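PDB 5TR9: ferredoxin-NADP reductase from Neisseria gonorrhoeae MIA_2011_03-10, which probably uses its bound FAD to pass electrons between NADP(H) and ferredoxin, as other ferredoxin-NADP+ reductases do. Local coordinates for residues L53-S67 and Y79-F93. Numbering follows the deposited sequence. Where two conformers were deposited one is given.
Sequences LGFYEGKGFIWRAYS and YFAVLIQDGPMSALF. With FAD (flavin-adenine dinucleotide), chain C; EDO (1,2-ethanediol), chain D.
Met89 runs its thioether along the edge of the Phe55 ring, SD 3.7 Å from Phe55 CD2 in a Met-aromatic contact. Its chain, bent at chi2 (73°), brings CE within 3.5 Å of Leu53 O; a long, flexible apolar residue suits this place, because it reaches from the first turn of helix 88-95 into the hairpin of strands 50-57 and 60-67, following the Phe55 rim. Beside it Leu92 CD1 fills the angle between Phe55 CD2 and Ile62 CG2, 3.6 Å from each, while Ile62 CD1 reaches Pro88 CB; branching lets Ile62 serve both neighbours. Phe93 closes the inner end: its CE1 meets Phe55 CE2, and its ring lies oblique to that of Tyr66, planes at 52°. Farther along, Leu53 sets CD1 over the centre of the Tyr79 ring, a CH-pi contact of 3.9 Å to the centroid, and the Tyr79 hydroxyl hydrogen-bonds to Ser51.

The polar ends turn to FAD. Tyr66, apolar toward Phe93, shares a 2.7 Å hydrogen bond between OH and FAD O4'. Arg64 lays CG on Met89 CB and offers the pyrophosphate positive charge and several N-H groups, NE to FAD O2A and NH2 to FAD O1A; NH1 hydrogen-bonds to Trp63 O, which helps fix the group's plane. Next to the guanidinium, Met89 N and Ser90 N donate to FAD O2P and O1P respectively, where the helix dipole would favour negative charge. Ser90 OG, positioned by Ile84 N, adds a 2.6 Å hydrogen bond to FAD O1P. Arg64 and the helix N-terminus thus bind the pyrophosphate from adjoining sides, characteristic of the FAD-binding beta-barrel domain of the ferredoxin-NADP+ reductase family.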
loop_
_atom_site.group_PDB
_atom_site.type_symbol
_atom_site.label_atom_id
_atom_site.label_comp_id
_atom_site.label_asym_id
_atom_site.label_seq_id
_atom_site.Cartn_x
_atom_site.Cartn_y
_atom_site.Cartn_z
ATOM N N LEU A 53 -10.234 -8.766 -8.333
ATOM C CA LEU A 53 -10.668 -8.344 -9.655
ATOM C C LEU A 53 -10.470 -9.496 -10.621
ATOM O O LEU A 53 -9.549 -10.303 -10.459
ATOM C CB LEU A 53 -9.870 -7.139 -10.152
ATOM C CG LEU A 53 -9.861 -5.902 -9.253
ATOM C CD1 LEU A 53 -8.995 -4.789 -9.875
ATOM C CD2 LEU A 53 -11.289 -5.419 -9.016
ATOM N N GLY A 54 -11.335 -9.567 -11.630
ATOM C CA GLY A 54 -11.290 -10.703 -12.527
ATOM C C GLY A 54 -11.720 -10.337 -13.929
ATOM O O GLY A 54 -12.269 -9.262 -14.188
ATOM N N PHE A 55 -11.453 -11.261 -14.839
ATOM C CA PHE A 55 -11.942 -11.166 -16.206
ATOM C C PHE A 55 -12.518 -12.504 -16.631
ATOM O O PHE A 55 -12.041 -13.564 -16.220
ATOM C CB PHE A 55 -10.837 -10.793 -17.211
ATOM C CG PHE A 55 -10.276 -9.417 -17.034
ATOM C CD1 PHE A 55 -10.972 -8.304 -17.488
ATOM C CD2 PHE A 55 -9.035 -9.238 -16.451
ATOM C CE1 PHE A 55 -10.442 -7.026 -17.334
ATOM C CE2 PHE A 55 -8.492 -7.970 -16.302
ATOM C CZ PHE A 55 -9.197 -6.864 -16.746
ATOM N N TYR A 56 -13.542 -12.445 -17.477
ATOM C CA TYR A 56 -13.925 -13.619 -18.241
ATOM C C TYR A 56 -12.812 -13.946 -19.228
ATOM O O TYR A 56 -12.350 -13.068 -19.961
ATOM C CB TYR A 56 -15.223 -13.365 -19.002
ATOM C CG TYR A 56 -16.449 -13.065 -18.164
ATOM C CD1 TYR A 56 -16.892 -13.954 -17.192
ATOM C CD2 TYR A 56 -17.194 -11.909 -18.387
ATOM C CE1 TYR A 56 -18.033 -13.692 -16.456
ATOM C CE2 TYR A 56 -18.326 -11.635 -17.647
ATOM C CZ TYR A 56 -18.740 -12.529 -16.684
ATOM O OH TYR A 56 -19.883 -12.273 -15.957
ATOM N N GLU A 57 -12.364 -15.202 -19.240
ATOM C CA GLU A 57 -11.354 -15.668 -20.192
ATOM C C GLU A 57 -11.908 -16.917 -20.861
ATOM O O GLU A 57 -11.900 -17.989 -20.251
ATOM C CB GLU A 57 -10.028 -15.974 -19.504
ATOM C CG GLU A 57 -9.055 -14.819 -19.416
ATOM C CD GLU A 57 -7.624 -15.302 -19.255
ATOM O OE1 GLU A 57 -6.728 -14.768 -19.946
ATOM O OE2 GLU A 57 -7.399 -16.234 -18.453
ATOM N N GLY A 58 -12.388 -16.794 -22.098
ATOM C CA GLY A 58 -13.030 -17.934 -22.725
ATOM C C GLY A 58 -14.206 -18.360 -21.867
ATOM O O GLY A 58 -15.000 -17.527 -21.416
ATOM N N LYS A 59 -14.297 -19.660 -21.594
ATOM C CA LYS A 59 -15.346 -20.203 -20.729
ATOM C C LYS A 59 -14.972 -20.164 -19.256
ATOM O O LYS A 59 -15.746 -20.657 -18.422
ATOM C CB LYS A 59 -15.676 -21.644 -21.116
ATOM C CG LYS A 59 -14.570 -22.631 -20.786
ATOM C CD LYS A 59 -15.044 -24.072 -20.928
ATOM C CE LYS A 59 -13.871 -25.024 -21.071
ATOM N NZ LYS A 59 -12.743 -24.637 -20.184
ATOM N N GLY A 60 -13.808 -19.620 -18.923
ATOM C CA GLY A 60 -13.359 -19.559 -17.543
ATOM C C GLY A 60 -13.100 -18.162 -17.015
ATOM O O GLY A 60 -13.665 -17.177 -17.494
ATOM N N PHE A 61 -12.232 -18.072 -16.013
ATOM C CA PHE A 61 -11.982 -16.830 -15.300
ATOM C C PHE A 61 -10.499 -16.705 -15.019
ATOM O O PHE A 61 -9.763 -17.693 -15.012
ATOM C CB PHE A 61 -12.721 -16.774 -13.951
ATOM C CG PHE A 61 -14.219 -16.803 -14.065
ATOM C CD1 PHE A 61 -14.897 -18.006 -14.183
ATOM C CD2 PHE A 61 -14.951 -15.625 -14.035
ATOM C CE1 PHE A 61 -16.275 -18.032 -14.281
ATOM C CE2 PHE A 61 -16.333 -15.648 -14.133
ATOM C CZ PHE A 61 -16.991 -16.852 -14.255
ATOM N N ILE A 62 -10.078 -15.475 -14.758
ATOM C CA ILE A 62 -8.817 -15.208 -14.082
ATOM C C ILE A 62 -9.090 -14.170 -13.005
ATOM O O ILE A 62 -9.822 -13.203 -13.237
ATOM C CB ILE A 62 -7.705 -14.747 -15.054
ATOM C CG1 ILE A 62 -6.391 -14.555 -14.295
ATOM C CG2 ILE A 62 -8.111 -13.498 -15.831
ATOM C CD1 ILE A 62 -5.186 -14.353 -15.204
ATOM N N TRP A 63 -8.531 -14.393 -11.818
ATOM C CA TRP A 63 -8.746 -13.524 -10.664
ATOM C C TRP A 63 -7.425 -13.168 -10.007
ATOM O O TRP A 63 -6.555 -14.036 -9.856
ATOM C CB TRP A 63 -9.615 -14.207 -9.615
ATOM C CG TRP A 63 -11.019 -14.446 -10.025
ATOM C CD1 TRP A 63 -11.539 -15.594 -10.539
ATOM C CD2 TRP A 63 -12.100 -13.514 -9.936
ATOM N NE1 TRP A 63 -12.886 -15.436 -10.785
ATOM C CE2 TRP A 63 -13.253 -14.167 -10.421
ATOM C CE3 TRP A 63 -12.205 -12.192 -9.489
ATOM C CZ2 TRP A 63 -14.501 -13.536 -10.481
ATOM C CZ3 TRP A 63 -13.445 -11.567 -9.547
ATOM C CH2 TRP A 63 -14.573 -12.240 -10.043
ATOM N N ARG A 64 -7.309 -11.914 -9.556
ATOM C CA ARG A 64 -6.143 -11.458 -8.795
ATOM C C ARG A 64 -6.563 -10.416 -7.762
ATOM O O ARG A 64 -7.546 -9.691 -7.948
ATOM C CB ARG A 64 -5.057 -10.849 -9.703
ATOM C CG ARG A 64 -4.366 -11.835 -10.657
ATOM C CD ARG A 64 -3.509 -12.838 -9.899
ATOM N NE ARG A 64 -2.635 -13.619 -10.780
ATOM C CZ ARG A 64 -3.005 -14.727 -11.423
ATOM N NH1 ARG A 64 -4.254 -15.185 -11.322
ATOM N NH2 ARG A 64 -2.124 -15.382 -12.182
ATOM N N ALA A 65 -5.776 -10.309 -6.687
ATOM C CA ALA A 65 -6.049 -9.345 -5.621
ATOM C C ALA A 65 -5.298 -8.030 -5.839
ATOM O O ALA A 65 -4.146 -8.020 -6.294
ATOM C CB ALA A 65 -5.657 -9.933 -4.261
ATOM N N TYR A 66 -5.953 -6.912 -5.488
ATOM C CA TYR A 66 -5.365 -5.572 -5.584
ATOM C C TYR A 66 -5.835 -4.731 -4.412
ATOM O O TYR A 66 -7.034 -4.686 -4.134
ATOM C CB TYR A 66 -5.745 -4.869 -6.905
ATOM C CG TYR A 66 -5.228 -5.680 -8.055
ATOM C CD1 TYR A 66 -3.917 -5.531 -8.497
ATOM C CD2 TYR A 66 -6.031 -6.641 -8.651
ATOM C CE1 TYR A 66 -3.418 -6.330 -9.507
ATOM C CE2 TYR A 66 -5.546 -7.441 -9.649
ATOM C CZ TYR A 66 -4.250 -7.274 -10.080
ATOM O OH TYR A 66 -3.778 -8.095 -11.068
ATOM N N SER A 67 -4.908 -4.049 -3.743
ATOM C CA SER A 67 -5.321 -3.134 -2.675
ATOM C C SER A 67 -6.027 -1.913 -3.244
ATOM O O SER A 67 -5.571 -1.315 -4.221
ATOM C CB SER A 67 -4.111 -2.665 -1.872
ATOM O OG SER A 67 -3.390 -3.766 -1.342
ATOM N N TYR A 79 -6.998 1.476 -8.476
ATOM C CA TYR A 79 -5.986 0.469 -8.178
ATOM C C TYR A 79 -4.666 0.881 -8.814
ATOM O O TYR A 79 -4.631 1.673 -9.763
ATOM C CB TYR A 79 -6.411 -0.926 -8.681
ATOM C CG TYR A 79 -7.739 -1.356 -8.103
ATOM C CD1 TYR A 79 -7.806 -1.964 -6.854
ATOM C CD2 TYR A 79 -8.936 -1.098 -8.785
ATOM C CE1 TYR A 79 -9.032 -2.335 -6.303
ATOM C CE2 TYR A 79 -10.165 -1.462 -8.244
ATOM C CZ TYR A 79 -10.206 -2.080 -7.003
ATOM O OH TYR A 79 -11.437 -2.431 -6.483
ATOM N N PHE A 80 -3.573 0.365 -8.241
ATOM C CA PHE A 80 -2.206 0.587 -8.714
ATOM C C PHE A 80 -1.605 -0.774 -9.032
ATOM O O PHE A 80 -1.466 -1.610 -8.134
ATOM C CB PHE A 80 -1.382 1.315 -7.636
ATOM C CG PHE A 80 0.112 1.351 -7.889
ATOM C CD1 PHE A 80 0.628 1.477 -9.167
ATOM C CD2 PHE A 80 1.005 1.317 -6.811
ATOM C CE1 PHE A 80 2.008 1.517 -9.384
ATOM C CE2 PHE A 80 2.379 1.388 -7.017
ATOM C CZ PHE A 80 2.883 1.482 -8.298
ATOM N N ALA A 81 -1.261 -1.005 -10.305
ATOM C CA ALA A 81 -0.725 -2.291 -10.735
ATOM C C ALA A 81 0.632 -2.146 -11.411
ATOM O O ALA A 81 0.856 -1.229 -12.214
ATOM C CB ALA A 81 -1.694 -3.004 -11.698
ATOM N N VAL A 82 1.539 -3.060 -11.075
ATOM C CA VAL A 82 2.813 -3.193 -11.777
ATOM C C VAL A 82 2.657 -4.277 -12.836
ATOM O O VAL A 82 2.217 -5.395 -12.539
ATOM C CB VAL A 82 3.965 -3.524 -10.810
ATOM C CG1 VAL A 82 3.546 -4.565 -9.834
ATOM C CG2 VAL A 82 5.188 -4.026 -11.576
ATOM N N LEU A 83 3.031 -3.955 -14.079
ATOM C CA LEU A 83 2.883 -4.928 -15.159
ATOM C C LEU A 83 4.081 -5.872 -15.158
ATOM O O LEU A 83 5.231 -5.443 -15.312
ATOM C CB LEU A 83 2.719 -4.224 -16.507
ATOM C CG LEU A 83 1.516 -3.279 -16.557
ATOM C CD1 LEU A 83 1.433 -2.598 -17.919
ATOM C CD2 LEU A 83 0.202 -3.999 -16.229
ATOM N N ILE A 84 3.811 -7.164 -14.972
ATOM C CA ILE A 84 4.844 -8.176 -14.795
ATOM C C ILE A 84 5.082 -8.881 -16.123
ATOM O O ILE A 84 4.126 -9.312 -16.787
ATOM C CB ILE A 84 4.439 -9.189 -13.707
ATOM C CG1 ILE A 84 4.195 -8.487 -12.365
ATOM C CG2 ILE A 84 5.488 -10.310 -13.601
ATOM C CD1 ILE A 84 5.435 -7.822 -11.801
ATOM N N GLN A 85 6.356 -8.980 -16.526
ATOM C CA GLN A 85 6.723 -9.713 -17.727
ATOM C C GLN A 85 6.185 -11.138 -17.657
ATOM O O GLN A 85 6.412 -11.849 -16.672
ATOM C CB GLN A 85 8.251 -9.737 -17.891
ATOM C CG GLN A 85 8.721 -10.412 -19.153
ATOM C CD GLN A 85 10.239 -10.499 -19.247
ATOM O OE1 GLN A 85 10.957 -10.130 -18.314
ATOM N NE2 GLN A 85 10.731 -10.983 -20.379
ATOM N N ASP A 86 5.461 -11.536 -18.701
ATOM C CA ASP A 86 4.876 -12.864 -18.877
ATOM C C ASP A 86 3.739 -13.153 -17.903
ATOM O O ASP A 86 3.238 -14.285 -17.877
ATOM C CB ASP A 86 5.922 -13.979 -18.757
ATOM C CG ASP A 86 7.111 -13.774 -19.679
ATOM O OD1 ASP A 86 6.913 -13.344 -20.836
ATOM O OD2 ASP A 86 8.246 -14.049 -19.238
ATOM N N GLY A 87 3.308 -12.174 -17.111
ATOM C CA GLY A 87 2.213 -12.381 -16.190
ATOM C C GLY A 87 0.875 -12.344 -16.904
ATOM O O GLY A 87 0.626 -11.475 -17.749
ATOM N N PRO A 88 -0.010 -13.303 -16.602
ATOM C CA PRO A 88 -1.274 -13.361 -17.359
ATOM C C PRO A 88 -2.214 -12.203 -17.078
ATOM O O PRO A 88 -2.805 -11.668 -18.029
ATOM C CB PRO A 88 -1.870 -14.717 -16.943
ATOM C CG PRO A 88 -1.255 -15.008 -15.608
ATOM C CD PRO A 88 0.155 -14.466 -15.711
ATOM N N MET A 89 -2.389 -11.786 -15.820
ATOM C CA MET A 89 -3.259 -10.637 -15.581
ATOM C C MET A 89 -2.641 -9.371 -16.156
ATOM O O MET A 89 -3.352 -8.514 -16.698
ATOM C CB MET A 89 -3.546 -10.465 -14.087
ATOM C CG MET A 89 -4.722 -9.527 -13.816
ATOM S SD MET A 89 -6.282 -10.342 -14.230
ATOM C CE MET A 89 -7.412 -9.520 -13.109
ATOM N N SER A 90 -1.312 -9.254 -16.062
ATOM C CA SER A 90 -0.625 -8.081 -16.586
ATOM C C SER A 90 -0.862 -7.923 -18.083
ATOM O O SER A 90 -1.038 -6.801 -18.566
ATOM C CB SER A 90 0.873 -8.172 -16.282
ATOM O OG SER A 90 1.073 -8.153 -14.877
ATOM N N ALA A 91 -0.901 -9.037 -18.827
ATOM C CA ALA A 91 -1.167 -8.955 -20.258
ATOM C C ALA A 91 -2.564 -8.417 -20.521
ATOM O O ALA A 91 -2.784 -7.680 -21.490
ATOM C CB ALA A 91 -1.000 -10.326 -20.901
ATOM N N LEU A 92 -3.528 -8.796 -19.684
ATOM C CA LEU A 92 -4.875 -8.259 -19.857
ATOM C C LEU A 92 -4.925 -6.786 -19.471
ATOM O O LEU A 92 -5.583 -5.988 -20.148
ATOM C CB LEU A 92 -5.879 -9.066 -19.029
ATOM C CG LEU A 92 -5.940 -10.543 -19.412
ATOM C CD1 LEU A 92 -6.802 -11.298 -18.415
ATOM C CD2 LEU A 92 -6.456 -10.736 -20.842
ATOM N N PHE A 93 -4.262 -6.410 -18.372
ATOM C CA PHE A 93 -4.235 -5.002 -17.988
ATOM C C PHE A 93 -3.619 -4.150 -19.089
ATOM O O PHE A 93 -4.045 -3.012 -19.320
ATOM C CB PHE A 93 -3.437 -4.817 -16.691
ATOM C CG PHE A 93 -4.166 -5.201 -15.430
ATOM C CD1 PHE A 93 -5.522 -5.479 -15.420
ATOM C CD2 PHE A 93 -3.473 -5.229 -14.227
ATOM C CE1 PHE A 93 -6.169 -5.795 -14.228
ATOM C CE2 PHE A 93 -4.110 -5.553 -13.040
ATOM C CZ PHE A 93 -5.452 -5.831 -13.035
HETATM P PA FAD C . 1.212 -13.505 -11.492
HETATM O O1A FAD C . 1.078 -14.836 -12.156
HETATM O O2A FAD C . 0.181 -13.183 -10.417
HETATM O O5B FAD C . 2.606 -13.331 -10.810
HETATM C C5B FAD C . 3.827 -13.660 -11.501
HETATM C C4B FAD C . 4.968 -13.239 -10.608
HETATM O O4B FAD C . 5.065 -11.800 -10.624
HETATM C C3B FAD C . 4.798 -13.587 -9.136
HETATM O O3B FAD C . 5.232 -14.912 -8.849
HETATM C C2B FAD C . 5.693 -12.554 -8.449
HETATM O O2B FAD C . 7.060 -12.955 -8.466
HETATM C C1B FAD C . 5.546 -11.343 -9.370
HETATM N N9A FAD C . 4.634 -10.312 -8.897
HETATM C C8A FAD C . 3.267 -10.362 -8.853
HETATM N N7A FAD C . 2.708 -9.252 -8.427
HETATM C C5A FAD C . 3.787 -8.412 -8.193
HETATM C C6A FAD C . 3.869 -7.088 -7.727
HETATM N N6A FAD C . 2.800 -6.355 -7.395
HETATM N N1A FAD C . 5.101 -6.545 -7.593
HETATM C C2A FAD C . 6.169 -7.279 -7.926
HETATM N N3A FAD C . 6.213 -8.538 -8.373
HETATM C C4A FAD C . 4.979 -9.047 -8.494
HETATM N N1 FAD C . -0.322 -6.361 -7.401
HETATM C C2 FAD C . -0.316 -5.046 -7.758
HETATM O O2 FAD C . 0.235 -4.667 -8.803
HETATM N N3 FAD C . -0.915 -4.114 -6.918
HETATM C C4 FAD C . -1.541 -4.394 -5.713
HETATM O O4 FAD C . -2.057 -3.492 -5.051
HETATM C C4X FAD C . -1.548 -5.792 -5.359
HETATM N N5 FAD C . -2.106 -6.145 -4.215
HETATM C C5X FAD C . -2.108 -7.487 -3.885
HETATM C C6 FAD C . -2.701 -7.880 -2.682
HETATM C C7 FAD C . -2.729 -9.215 -2.301
HETATM C C7M FAD C . -3.389 -9.608 -1.005
HETATM C C8 FAD C . -2.167 -10.188 -3.143
HETATM C C8M FAD C . -2.192 -11.646 -2.754
HETATM C C9 FAD C . -1.568 -9.800 -4.341
HETATM C C9A FAD C . -1.540 -8.462 -4.722
HETATM N N10 FAD C . -0.907 -8.027 -5.911
HETATM C C10 FAD C . -0.922 -6.707 -6.271
HETATM C "C1'" FAD C . -0.417 -8.989 -6.900
HETATM C "C2'" FAD C . -1.505 -9.226 -7.964
HETATM O "O2'" FAD C . -2.608 -9.966 -7.435
HETATM C "C3'" FAD C . -0.948 -9.953 -9.190
HETATM O "O3'" FAD C . -0.200 -11.089 -8.770
HETATM C "C4'" FAD C . -0.183 -9.044 -10.154
HETATM O "O4'" FAD C . -1.101 -8.114 -10.735
HETATM C "C5'" FAD C . 0.513 -9.806 -11.262
HETATM O "O5'" FAD C . -0.447 -10.652 -11.924
HETATM P P FAD C . -0.021 -11.539 -13.169
HETATM O O1P FAD C . 0.470 -10.643 -14.299
HETATM O O2P FAD C . -1.140 -12.479 -13.450
HETATM O O3P FAD C . 1.234 -12.351 -12.579
HETATM C C1 EDO D . -9.264 -19.723 -17.836
HETATM O O1 EDO D . -10.338 -19.838 -18.776
HETATM C C2 EDO D . -8.838 -21.113 -17.376
HETATM O O2 EDO D . -9.966 -21.817 -16.840
HETATM O O HOH W 1 -3.886 -1.559 -6.204
#